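Local atomic coordinates of arfgap-like finger domain containing protein (Cryptosporidium parvum Iowa II, PDB entry 2OWA), a protein that binds zinc through its N-terminal ArfGAP domain and probably acts as a GTPase-activating protein for ADP-ribosylation factor. Residues A[29-34]-A[77-82]; A[37-42]-A[60-65]; A[48-51]-A[56-59]; A[102-107]-A[117-122]. All blocks are in the same frame, centred on the assembly; numbering follows the deposited sequence.

From the N terminus, helix 20-32 comes first and carries one side of contact 1. Contact 1 closes the longest loop, bringing this helix to the chain just after strand 76-78. Contact 2 is nested inside that loop and joins residues 37-42 to helix 60-67 through zinc. Contact 3 is nested again inside contact 2; it is the hairpin of strands 49-51 and 56-58, and its C59 supplies the remaining zinc ligand. Contact 4 follows in series and joins helix 97-107 to the short helix 118-121. No loops cross. Contacts 1 and 3 share the three-stranded sheet, while K117 and Y119 of contact 4 reach D41 of contact 2.

Contact 1: A[29-34]-A[77-82]; sequences IVRNRP and RSSDLD
The CA atoms of R31 and S79 lie 8.9 Å apart, the nearest backbone approach between the two segments, and side chains bridge this gap. R31 lies on helix 20-32. Its chain bends at the CG-CD bond (chi3 -37°), and this swings the guanidinium round beside S79. NH1 donates to S79 OG at 2.9 Å, with an N-H...O angle of 149°. The hydroxyl sits at the edge of the guanidinium, close to its plane. R31 CD also comes within 3.6 Å of S79 OG. The same OG is hydrogen-bonded to T48 O, its stronger partner, which holds the hydroxyl in place for R31. S79 follows strand 76-78, an outer strand of the three-stranded sheet in this ArfGAP zinc-finger domain, and the contact therefore ties the helix to the rim of that sheet. D80 adds a long salt bridge, with OD2 3.6 Å from R31 NH1. The carboxylate and guanidinium planes are 71° apart and no N-H points at OD2, so only the charges attract. From S78 to D82 the chain turns tightly. S78 N donates to D82 OD2 at 2.8 Å, on the anti lone pair, and D82 N returns to S78 O at 3.1 Å.

Contact 2: A[37-42]-A[60-65]; sequences RTCFDC and LNCSSD. With ZN (zinc ion), chain C.
C62 faces C39, D41 and C42, and its side chain carries the whole contact from the side of helix 60-67. Its CB lies 3.2 Å from the zinc, carried there by the sulfur bond. D41 OD2 is further from this CB, at 3.9 Å, an approach without a polar bond. From CB the chain turns beside the backbone N, with SG anti to the carbonyl carbon (chi1 -63°). This sends SG off the helix toward the loop 37-42. At the tip, SG binds the zinc ion at 2.2 Å. The same sulfur also packs against D41 CB at 3.7 Å. C39 SG and C42 SG come in from the loop, each 2.4 Å from the zinc. The three sulfurs are neighbours through the metal they share, and C59 completes the set of four.

This is the Cys4 zinc finger of the ArfGAP family, with the spacing CX2CX16CX2C. The first CxxC pair sits in the loop. The second straddles the start of the helix. Within the loop, C42 N donates to C39 SG at 3.5 Å and 163°, while D41 N reaches the same sulfur by a weaker bond. Such N-H...S bonds, as in zinc knuckles, would ease the negative charge on the thiolate. The carboxylate of D41 points away from the metal. There OD2 forms a salt bridge with K117 and a hydrogen bond with H66, which anchors the residue that covers one side of C62 SG.

Contact 3: A[48-51]-A[56-59]; sequences TWLS and VFIC. With ZN (zinc ion), chain C.
L50 and F57 face each other at the tight middle of this hairpin, their CA atoms 4.2 Å apart in a non-hydrogen-bonded antiparallel pair. Their side chains run side by side the same way, with L50 CD2 4.1 Å from F57 CE1. Helix 20-32 covers them through F27. Near the turn, S51 and V56 form a hydrogen-bonded pair. S51 N meets V56 O at 2.9 Å, nearly in line with the carbonyl bond, and V56 N returns to S51 O in the plane of that carbonyl. On the other face, V56 CG2 touches S51 CB at 4.0 Å.

The N-to-C directions of the short strands 49-51 and 56-58 are 139° apart, a twisted antiparallel pair. The end near the zinc is less regular and more open. I58 N donates to W49 O at 3.0 Å from well above the carbonyl plane, while the return bond from W49 N to I58 O is weak. W49 meets I58 through CB and is partly exposed; its indole leads away from the hairpin to a cation-pi contact with R67. C59 then leaves the strand, binds zinc through SG at 2.3 Å and caps helix 60-67, as a ligand of the ArfGAP zinc finger.

Contact 4: A[102-107]-A[117-122]; sequences NYFKQV and KEYASS
F104 and Y119 make this contact, and both rings are buried. F104 leaves helix 97-107 with CG beside the backbone N and anti to the carbonyl carbon (chi1 -72°). On the other side, the short, weakly bonded helix about 118-121 sets Y119 CB over one face of the F104 ring, 3.9 Å from its centroid, as a CH-pi contact. Y119 CG lies between the backbone N and the carbonyl carbon (chi1 71°). This torsion lays the tyrosine ring across the phenyl, and Y119 CD1 meets F104 CE2 at 3.8 Å. The ring planes are 53° apart with centroids 5.2 Å apart, an oblique pair. Y103 CD2 covers the opposite face of the F104 ring, so the phenyl is held between two neighbours.

The contact lies in the helical C-terminal half of the ArfGAP domain, joining helix 97-107 to the short helix. Y119 reaches back to the zinc-finger half: its OH is hydrogen-bonded to D41 OD1, and F40 and F54 meet its ring edge-to-face. S122 OG donates to Y119 O at 2.7 Å. S122 N reaches that oxygen from the same face of its plane at 3.3 Å. S122 is also the N-cap of the next helix, its OG bonded to G125 N.

Contact 1: A[29-34]-A[77-82]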
loop_
_atom_site.group_PDB
_atom_site.type_symbol
_atom_site.label_atom_id
_atom_site.label_comp_id
_atom_site.label_asym_id
_atom_site.label_seq_id
_atom_site.Cartn_x
_atom_site.Cartn_y
_atom_site.Cartn_z
ATOM N N ILE A 29 -12.589 -7.090 -0.852
ATOM C CA ILE A 29 -11.956 -8.328 -0.441
ATOM C C ILE A 29 -10.591 -8.106 0.159
ATOM O O ILE A 29 -10.313 -8.565 1.259
ATOM C CB ILE A 29 -11.791 -9.302 -1.622
ATOM C CG1 ILE A 29 -13.151 -9.668 -2.210
ATOM C CG2 ILE A 29 -11.010 -10.533 -1.180
ATOM C CD1 ILE A 29 -14.144 -10.080 -1.184
ATOM N N VAL A 30 -9.734 -7.398 -0.566
ATOM C CA VAL A 30 -8.348 -7.287 -0.132
ATOM C C VAL A 30 -8.255 -6.512 1.207
ATOM O O VAL A 30 -7.464 -6.849 2.043
ATOM C CB VAL A 30 -7.452 -6.755 -1.261
ATOM C CG1 VAL A 30 -6.070 -6.439 -0.744
ATOM C CG2 VAL A 30 -7.386 -7.809 -2.390
ATOM N N ARG A 31 -9.132 -5.529 1.423
ATOM C CA ARG A 31 -9.170 -4.776 2.704
ATOM C C ARG A 31 -9.641 -5.620 3.871
ATOM O O ARG A 31 -9.290 -5.329 5.008
ATOM C CB ARG A 31 -10.080 -3.537 2.600
ATOM C CG ARG A 31 -9.387 -2.297 2.091
ATOM C CD ARG A 31 -10.282 -1.023 2.242
ATOM N NE ARG A 31 -11.720 -1.254 1.991
ATOM C CZ ARG A 31 -12.399 -0.884 0.898
ATOM N NH1 ARG A 31 -11.806 -0.268 -0.132
ATOM N NH2 ARG A 31 -13.698 -1.148 0.819
ATOM N N ASN A 32 -10.452 -6.644 3.583
ATOM C CA ASN A 32 -11.007 -7.525 4.604
ATOM C C ASN A 32 -9.993 -8.573 5.070
ATOM O O ASN A 32 -10.216 -9.204 6.113
ATOM C CB ASN A 32 -12.337 -8.185 4.128
ATOM C CG ASN A 32 -13.013 -9.073 5.217
ATOM O OD1 ASN A 32 -13.036 -10.321 5.118
ATOM N ND2 ASN A 32 -13.559 -8.430 6.257
ATOM N N ARG A 33 -8.900 -8.777 4.318
ATOM C CA ARG A 33 -7.766 -9.630 4.799
ATOM C C ARG A 33 -7.327 -9.094 6.150
ATOM O O ARG A 33 -7.145 -7.882 6.289
ATOM C CB ARG A 33 -6.591 -9.647 3.823
ATOM C CG ARG A 33 -6.934 -10.318 2.538
ATOM C CD ARG A 33 -5.769 -10.511 1.598
ATOM N NE ARG A 33 -6.234 -11.019 0.298
ATOM C CZ ARG A 33 -5.556 -11.004 -0.849
ATOM N NH1 ARG A 33 -4.327 -10.507 -0.932
ATOM N NH2 ARG A 33 -6.102 -11.527 -1.939
ATOM N N PRO A 34 -7.227 -9.978 7.170
ATOM C CA PRO A 34 -7.015 -9.563 8.572
ATOM C C PRO A 34 -5.863 -8.582 8.838
ATOM O O PRO A 34 -6.042 -7.629 9.611
ATOM C CB PRO A 34 -6.787 -10.886 9.322
ATOM C CG PRO A 34 -6.772 -11.955 8.303
ATOM C CD PRO A 34 -7.412 -11.435 7.052
ATOM N N ARG A 77 -2.974 6.675 -2.733
ATOM C CA ARG A 77 -4.314 6.630 -3.331
ATOM C C ARG A 77 -5.347 6.278 -2.282
ATOM O O ARG A 77 -5.032 5.679 -1.268
ATOM C CB ARG A 77 -4.399 5.556 -4.455
ATOM C CG ARG A 77 -3.537 5.843 -5.693
ATOM C CD ARG A 77 -4.095 7.096 -6.340
ATOM N NE ARG A 77 -3.494 7.484 -7.614
ATOM C CZ ARG A 77 -2.601 8.470 -7.764
ATOM N NH1 ARG A 77 -2.106 9.137 -6.704
ATOM N NH2 ARG A 77 -2.169 8.761 -8.988
ATOM N N SER A 78 -6.594 6.638 -2.562
ATOM C CA SER A 78 -7.716 6.189 -1.784
ATOM C C SER A 78 -8.285 4.931 -2.450
ATOM O O SER A 78 -8.666 4.979 -3.628
ATOM C CB SER A 78 -8.770 7.296 -1.770
ATOM O OG SER A 78 -9.947 6.772 -1.218
ATOM N N SER A 79 -8.352 3.807 -1.727
ATOM C CA SER A 79 -8.899 2.587 -2.341
ATOM C C SER A 79 -10.399 2.673 -2.684
ATOM O O SER A 79 -10.892 1.967 -3.556
ATOM C CB SER A 79 -8.552 1.324 -1.524
ATOM O OG SER A 79 -9.331 1.211 -0.348
ATOM N N ASP A 80 -11.072 3.567 -1.977
ATOM C CA ASP A 80 -12.479 3.905 -2.072
ATOM C C ASP A 80 -12.871 4.776 -3.236
ATOM O O ASP A 80 -14.008 4.767 -3.654
ATOM C CB ASP A 80 -12.814 4.779 -0.849
ATOM C CG ASP A 80 -13.375 4.014 0.262
ATOM O OD1 ASP A 80 -13.520 4.616 1.337
ATOM O OD2 ASP A 80 -13.693 2.822 0.060
ATOM N N LEU A 81 -11.959 5.601 -3.701
ATOM C CA LEU A 81 -12.369 6.761 -4.474
ATOM C C LEU A 81 -11.580 6.937 -5.759
ATOM O O LEU A 81 -12.140 7.361 -6.777
ATOM C CB LEU A 81 -12.224 7.995 -3.588
ATOM N N ASP A 82 -10.284 6.619 -5.707
ATOM C CA ASP A 82 -9.374 6.830 -6.827
ATOM C C ASP A 82 -9.504 5.786 -7.953
ATOM O O ASP A 82 -10.090 4.709 -7.761
ATOM C CB ASP A 82 -7.929 6.904 -6.314
ATOM C CG ASP A 82 -7.565 8.304 -5.787
ATOM O OD1 ASP A 82 -7.529 9.228 -6.642
ATOM O OD2 ASP A 82 -7.311 8.486 -4.558
#

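Contact 2: A[37-42]-A[60-65]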
loop_
_atom_site.group_PDB
_atom_site.type_symbol
_atom_site.label_atom_id
_atom_site.label_comp_id
_atom_site.label_asym_id
_atom_site.label_seq_id
_atom_site.Cartn_x
_atom_site.Cartn_y
_atom_site.Cartn_z
ATOM N N ARG A 37 -6.637 -4.754 8.053
ATOM C CA ARG A 37 -7.770 -4.160 8.793
ATOM C C ARG A 37 -7.343 -3.170 9.882
ATOM O O ARG A 37 -8.148 -2.586 10.596
ATOM C CB ARG A 37 -8.665 -5.272 9.336
ATOM C CG ARG A 37 -9.291 -6.086 8.207
ATOM C CD ARG A 37 -10.449 -6.872 8.693
ATOM N NE ARG A 37 -11.687 -6.082 8.784
ATOM C CZ ARG A 37 -12.838 -6.579 9.231
ATOM N NH1 ARG A 37 -12.890 -7.848 9.625
ATOM N NH2 ARG A 37 -13.926 -5.813 9.297
ATOM N N THR A 38 -6.050 -2.945 9.949
ATOM C CA THR A 38 -5.505 -1.922 10.797
ATOM C C THR A 38 -4.464 -1.121 9.969
ATOM O O THR A 38 -3.775 -1.689 9.148
ATOM C CB THR A 38 -4.906 -2.602 12.025
ATOM O OG1 THR A 38 -4.300 -1.627 12.865
ATOM C CG2 THR A 38 -3.863 -3.615 11.631
ATOM N N CYS A 39 -4.385 0.192 10.159
ATOM C CA CYS A 39 -3.454 1.032 9.370
ATOM C C CYS A 39 -2.012 0.561 9.567
ATOM O O CYS A 39 -1.608 0.252 10.689
ATOM C CB CYS A 39 -3.584 2.482 9.790
ATOM S SG CYS A 39 -2.296 3.600 9.270
ATOM N N PHE A 40 -1.240 0.525 8.489
ATOM C CA PHE A 40 0.156 0.074 8.565
ATOM C C PHE A 40 0.998 0.947 9.517
ATOM O O PHE A 40 1.917 0.440 10.171
ATOM C CB PHE A 40 0.809 0.043 7.164
ATOM C CG PHE A 40 2.163 -0.626 7.143
ATOM C CD1 PHE A 40 2.268 -2.016 7.238
ATOM C CD2 PHE A 40 3.318 0.123 7.013
ATOM C CE1 PHE A 40 3.529 -2.656 7.234
ATOM C CE2 PHE A 40 4.598 -0.526 6.999
ATOM C CZ PHE A 40 4.666 -1.920 7.115
ATOM N N ASP A 41 0.709 2.247 9.574
ATOM C CA ASP A 41 1.512 3.166 10.408
ATOM C C ASP A 41 1.042 3.293 11.862
ATOM O O ASP A 41 1.878 3.295 12.783
ATOM C CB ASP A 41 1.551 4.571 9.796
ATOM C CG ASP A 41 2.269 4.617 8.459
ATOM O OD1 ASP A 41 2.614 3.529 7.928
ATOM O OD2 ASP A 41 2.477 5.753 7.953
ATOM N N CYS A 42 -0.273 3.404 12.084
ATOM C CA CYS A 42 -0.760 3.724 13.421
ATOM C C CYS A 42 -1.793 2.765 14.005
ATOM O O CYS A 42 -2.289 2.994 15.108
ATOM C CB CYS A 42 -1.329 5.132 13.434
ATOM S SG CYS A 42 -3.006 5.222 12.814
ATOM N N LEU A 60 -6.836 7.704 6.872
ATOM C CA LEU A 60 -6.986 9.045 6.326
ATOM C C LEU A 60 -5.992 10.025 6.952
ATOM O O LEU A 60 -5.511 10.941 6.276
ATOM C CB LEU A 60 -8.461 9.510 6.438
ATOM C CG LEU A 60 -9.233 9.504 7.775
ATOM C CD1 LEU A 60 -8.717 10.595 8.692
ATOM C CD2 LEU A 60 -10.766 9.676 7.594
ATOM N N ASN A 61 -5.664 9.812 8.229
ATOM C CA ASN A 61 -4.671 10.602 8.946
ATOM C C ASN A 61 -3.263 10.329 8.378
ATOM O O ASN A 61 -2.587 11.249 7.926
ATOM C CB ASN A 61 -4.728 10.270 10.451
ATOM C CG ASN A 61 -4.077 11.337 11.324
ATOM O OD1 ASN A 61 -2.836 11.477 11.378
ATOM N ND2 ASN A 61 -4.927 12.100 12.043
ATOM N N CYS A 62 -2.858 9.069 8.339
ATOM C CA CYS A 62 -1.508 8.731 7.862
ATOM C C CYS A 62 -1.346 9.014 6.375
ATOM O O CYS A 62 -0.257 9.362 5.953
ATOM C CB CYS A 62 -1.125 7.279 8.211
ATOM S SG CYS A 62 -1.086 7.087 10.001
ATOM N N SER A 63 -2.437 8.906 5.606
ATOM C CA SER A 63 -2.435 9.258 4.184
ATOM C C SER A 63 -2.003 10.705 3.905
ATOM O O SER A 63 -1.260 10.936 2.963
ATOM C CB SER A 63 -3.792 8.984 3.540
ATOM O OG SER A 63 -4.801 9.810 4.127
ATOM N N SER A 64 -2.445 11.654 4.739
ATOM C CA SER A 64 -2.008 13.052 4.629
ATOM C C SER A 64 -0.534 13.187 4.800
ATOM O O SER A 64 0.101 13.822 3.976
ATOM C CB SER A 64 -2.724 13.994 5.618
ATOM O OG SER A 64 -4.102 14.064 5.315
ATOM N N ASP A 65 0.015 12.624 5.876
ATOM C CA ASP A 65 1.480 12.603 6.066
ATOM C C ASP A 65 2.232 12.052 4.873
ATOM O O ASP A 65 3.213 12.654 4.428
ATOM C CB ASP A 65 1.888 11.851 7.337
ATOM C CG ASP A 65 1.261 12.453 8.613
ATOM O OD1 ASP A 65 0.966 13.674 8.657
ATOM O OD2 ASP A 65 1.012 11.675 9.555
HETATM ZN ZN ZN C . -2.719 5.644 10.482
#

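Contact 3: A[48-51]-A[56-59]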
loop_
_atom_site.group_PDB
_atom_site.type_symbol
_atom_site.label_atom_id
_atom_site.label_comp_id
_atom_site.label_asym_id
_atom_site.label_seq_id
_atom_site.Cartn_x
_atom_site.Cartn_y
_atom_site.Cartn_z
ATOM N N THR A 48 -8.542 2.761 4.590
ATOM C CA THR A 48 -9.044 2.675 3.220
ATOM C C THR A 48 -8.147 3.412 2.247
ATOM O O THR A 48 -8.351 3.334 1.046
ATOM C CB THR A 48 -10.516 3.199 3.097
ATOM O OG1 THR A 48 -10.526 4.586 3.404
ATOM C CG2 THR A 48 -11.428 2.459 4.069
ATOM N N TRP A 49 -7.159 4.133 2.754
ATOM C CA TRP A 49 -6.140 4.731 1.908
ATOM C C TRP A 49 -5.012 3.723 1.711
ATOM O O TRP A 49 -5.014 2.655 2.326
ATOM C CB TRP A 49 -5.625 6.062 2.492
ATOM C CG TRP A 49 -6.630 7.115 2.372
ATOM C CD1 TRP A 49 -7.776 7.241 3.123
ATOM C CD2 TRP A 49 -6.667 8.184 1.406
ATOM N NE1 TRP A 49 -8.511 8.310 2.681
ATOM C CE2 TRP A 49 -7.851 8.925 1.653
ATOM C CE3 TRP A 49 -5.821 8.587 0.360
ATOM C CZ2 TRP A 49 -8.208 10.061 0.901
ATOM C CZ3 TRP A 49 -6.173 9.737 -0.401
ATOM C CH2 TRP A 49 -7.372 10.450 -0.118
ATOM N N LEU A 50 -4.073 4.045 0.825
ATOM C CA LEU A 50 -2.988 3.123 0.533
ATOM C C LEU A 50 -1.699 3.832 0.036
ATOM O O LEU A 50 -1.746 4.946 -0.483
ATOM C CB LEU A 50 -3.481 1.982 -0.410
ATOM C CG LEU A 50 -3.987 2.319 -1.814
ATOM C CD1 LEU A 50 -2.774 2.461 -2.753
ATOM C CD2 LEU A 50 -4.901 1.214 -2.315
ATOM N N SER A 51 -0.542 3.209 0.255
ATOM C CA SER A 51 0.680 3.618 -0.474
ATOM C C SER A 51 0.930 2.498 -1.487
ATOM O O SER A 51 1.169 1.331 -1.081
ATOM C CB SER A 51 1.882 3.762 0.467
ATOM O OG SER A 51 3.066 3.966 -0.290
ATOM N N VAL A 56 0.819 -1.034 1.045
ATOM C CA VAL A 56 0.243 -1.063 2.383
ATOM C C VAL A 56 -1.044 -0.218 2.420
ATOM O O VAL A 56 -1.169 0.758 1.686
ATOM C CB VAL A 56 1.234 -0.608 3.473
ATOM C CG1 VAL A 56 2.433 -1.646 3.603
ATOM C CG2 VAL A 56 1.753 0.785 3.159
ATOM N N PHE A 57 -1.975 -0.609 3.284
ATOM C CA PHE A 57 -3.170 0.205 3.600
ATOM C C PHE A 57 -2.963 1.053 4.850
ATOM O O PHE A 57 -2.449 0.555 5.859
ATOM C CB PHE A 57 -4.397 -0.668 3.814
ATOM C CG PHE A 57 -4.826 -1.378 2.596
ATOM C CD1 PHE A 57 -5.728 -0.792 1.726
ATOM C CD2 PHE A 57 -4.304 -2.651 2.299
ATOM C CE1 PHE A 57 -6.126 -1.472 0.544
ATOM C CE2 PHE A 57 -4.685 -3.326 1.154
ATOM C CZ PHE A 57 -5.615 -2.751 0.282
ATOM N N ILE A 58 -3.399 2.308 4.773
ATOM C CA ILE A 58 -3.138 3.328 5.815
ATOM C C ILE A 58 -4.407 4.176 6.005
ATOM O O ILE A 58 -5.213 4.229 5.105
ATOM C CB ILE A 58 -1.940 4.241 5.423
ATOM C CG1 ILE A 58 -2.129 4.887 4.021
ATOM C CG2 ILE A 58 -0.582 3.454 5.581
ATOM C CD1 ILE A 58 -0.998 5.843 3.629
ATOM N N CYS A 59 -4.558 4.859 7.145
ATOM C CA CYS A 59 -5.761 5.610 7.423
ATOM C C CYS A 59 -5.708 7.007 6.796
ATOM O O CYS A 59 -4.672 7.446 6.285
ATOM C CB CYS A 59 -6.024 5.705 8.946
ATOM S SG CYS A 59 -4.765 6.637 9.915
HETATM ZN ZN ZN C . -2.719 5.644 10.482
#

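Contact 4: A[102-107]-A[117-122]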
loop_
_atom_site.group_PDB
_atom_site.type_symbol
_atom_site.label_atom_id
_atom_site.label_comp_id
_atom_site.label_asym_id
_atom_site.label_seq_id
_atom_site.Cartn_x
_atom_site.Cartn_y
_atom_site.Cartn_z
ATOM N N ASN A 102 6.064 -8.082 7.877
ATOM C CA ASN A 102 6.995 -9.184 8.008
ATOM C C ASN A 102 8.375 -8.769 7.523
ATOM O O ASN A 102 9.360 -8.998 8.210
ATOM C CB ASN A 102 6.510 -10.463 7.274
ATOM C CG ASN A 102 7.611 -11.550 7.198
ATOM O OD1 ASN A 102 8.166 -11.948 8.211
ATOM N ND2 ASN A 102 7.926 -12.008 5.994
ATOM N N TYR A 103 8.434 -8.159 6.332
ATOM C CA TYR A 103 9.690 -7.712 5.786
ATOM C C TYR A 103 10.391 -6.680 6.697
ATOM O O TYR A 103 11.568 -6.855 7.039
ATOM C CB TYR A 103 9.503 -7.151 4.377
ATOM C CG TYR A 103 10.768 -6.550 3.802
ATOM C CD1 TYR A 103 11.715 -7.351 3.183
ATOM C CD2 TYR A 103 11.030 -5.173 3.913
ATOM C CE1 TYR A 103 12.862 -6.817 2.658
ATOM C CE2 TYR A 103 12.185 -4.631 3.386
ATOM C CZ TYR A 103 13.091 -5.462 2.772
ATOM O OH TYR A 103 14.228 -4.952 2.255
ATOM N N PHE A 104 9.665 -5.637 7.064
ATOM C CA PHE A 104 10.211 -4.530 7.882
ATOM C C PHE A 104 10.628 -4.931 9.305
ATOM O O PHE A 104 11.696 -4.524 9.746
ATOM C CB PHE A 104 9.315 -3.263 7.847
ATOM C CG PHE A 104 9.365 -2.529 6.520
ATOM C CD1 PHE A 104 10.577 -2.016 6.043
ATOM C CD2 PHE A 104 8.200 -2.358 5.744
ATOM C CE1 PHE A 104 10.646 -1.357 4.794
ATOM C CE2 PHE A 104 8.230 -1.699 4.520
ATOM C CZ PHE A 104 9.470 -1.201 4.026
ATOM N N LYS A 105 9.831 -5.751 9.995
ATOM C CA LYS A 105 10.244 -6.240 11.313
ATOM C C LYS A 105 11.567 -7.019 11.216
ATOM O O LYS A 105 12.330 -6.986 12.156
ATOM C CB LYS A 105 9.185 -7.127 11.989
ATOM C CG LYS A 105 7.845 -6.449 12.348
ATOM C CD LYS A 105 6.905 -7.475 13.023
ATOM C CE LYS A 105 5.578 -6.850 13.516
ATOM N NZ LYS A 105 5.715 -5.614 14.424
ATOM N N GLN A 106 11.807 -7.738 10.107
ATOM C CA GLN A 106 13.105 -8.426 9.908
ATOM C C GLN A 106 14.255 -7.465 9.598
ATOM O O GLN A 106 15.326 -7.554 10.215
ATOM C CB GLN A 106 13.036 -9.520 8.818
ATOM C CG GLN A 106 11.858 -10.498 8.958
ATOM C CD GLN A 106 12.176 -11.936 8.502
ATOM O OE1 GLN A 106 13.356 -12.343 8.434
ATOM N NE2 GLN A 106 11.115 -12.715 8.199
ATOM N N VAL A 107 14.049 -6.548 8.648
ATOM C CA VAL A 107 15.139 -5.709 8.173
ATOM C C VAL A 107 15.340 -4.428 9.019
ATOM O O VAL A 107 16.472 -3.923 9.134
ATOM C CB VAL A 107 15.074 -5.394 6.647
ATOM C CG1 VAL A 107 14.956 -6.688 5.824
ATOM C CG2 VAL A 107 13.980 -4.436 6.320
ATOM N N LYS A 117 7.233 6.736 9.682
ATOM C CA LYS A 117 7.414 6.536 8.229
ATOM C C LYS A 117 8.907 6.521 7.824
ATOM O O LYS A 117 9.247 6.691 6.646
ATOM C CB LYS A 117 6.629 7.585 7.424
ATOM C CG LYS A 117 5.127 7.643 7.718
ATOM C CD LYS A 117 4.721 8.843 8.627
ATOM C CE LYS A 117 3.212 8.884 8.880
ATOM N NZ LYS A 117 2.698 7.683 9.666
ATOM N N GLU A 118 9.782 6.294 8.798
ATOM C CA GLU A 118 11.211 6.066 8.510
ATOM C C GLU A 118 11.356 4.963 7.475
ATOM O O GLU A 118 12.176 5.099 6.583
ATOM C CB GLU A 118 12.024 5.774 9.756
ATOM C CG GLU A 118 13.569 5.493 9.507
ATOM C CD GLU A 118 14.373 5.265 10.835
ATOM O OE1 GLU A 118 14.800 6.238 11.467
ATOM O OE2 GLU A 118 14.591 4.094 11.236
ATOM N N TYR A 119 10.550 3.904 7.550
ATOM C CA TYR A 119 10.618 2.830 6.541
ATOM C C TYR A 119 10.467 3.347 5.106
ATOM O O TYR A 119 11.145 2.869 4.237
ATOM C CB TYR A 119 9.608 1.692 6.810
ATOM C CG TYR A 119 8.174 2.112 6.551
ATOM C CD1 TYR A 119 7.595 1.949 5.300
ATOM C CD2 TYR A 119 7.410 2.700 7.571
ATOM C CE1 TYR A 119 6.256 2.351 5.057
ATOM C CE2 TYR A 119 6.060 3.104 7.352
ATOM C CZ TYR A 119 5.502 2.943 6.069
ATOM O OH TYR A 119 4.175 3.316 5.820
ATOM N N ALA A 120 9.560 4.298 4.881
ATOM C CA ALA A 120 9.245 4.805 3.563
ATOM C C ALA A 120 10.455 5.450 2.881
ATOM O O ALA A 120 10.588 5.332 1.663
ATOM C CB ALA A 120 8.068 5.803 3.606
ATOM N N SER A 121 11.290 6.152 3.650
ATOM C CA SER A 121 12.423 6.894 3.056
ATOM C C SER A 121 13.721 6.097 3.104
ATOM O O SER A 121 14.762 6.543 2.556
ATOM C CB SER A 121 12.602 8.264 3.721
ATOM O OG SER A 121 12.918 8.175 5.130
ATOM N N SER A 122 13.658 4.945 3.771
ATOM C CA SER A 122 14.830 4.105 4.001
ATOM C C SER A 122 15.273 3.350 2.735
ATOM O O SER A 122 14.454 3.052 1.882
ATOM C CB SER A 122 14.573 3.112 5.135
ATOM O OG SER A 122 13.722 2.047 4.719
#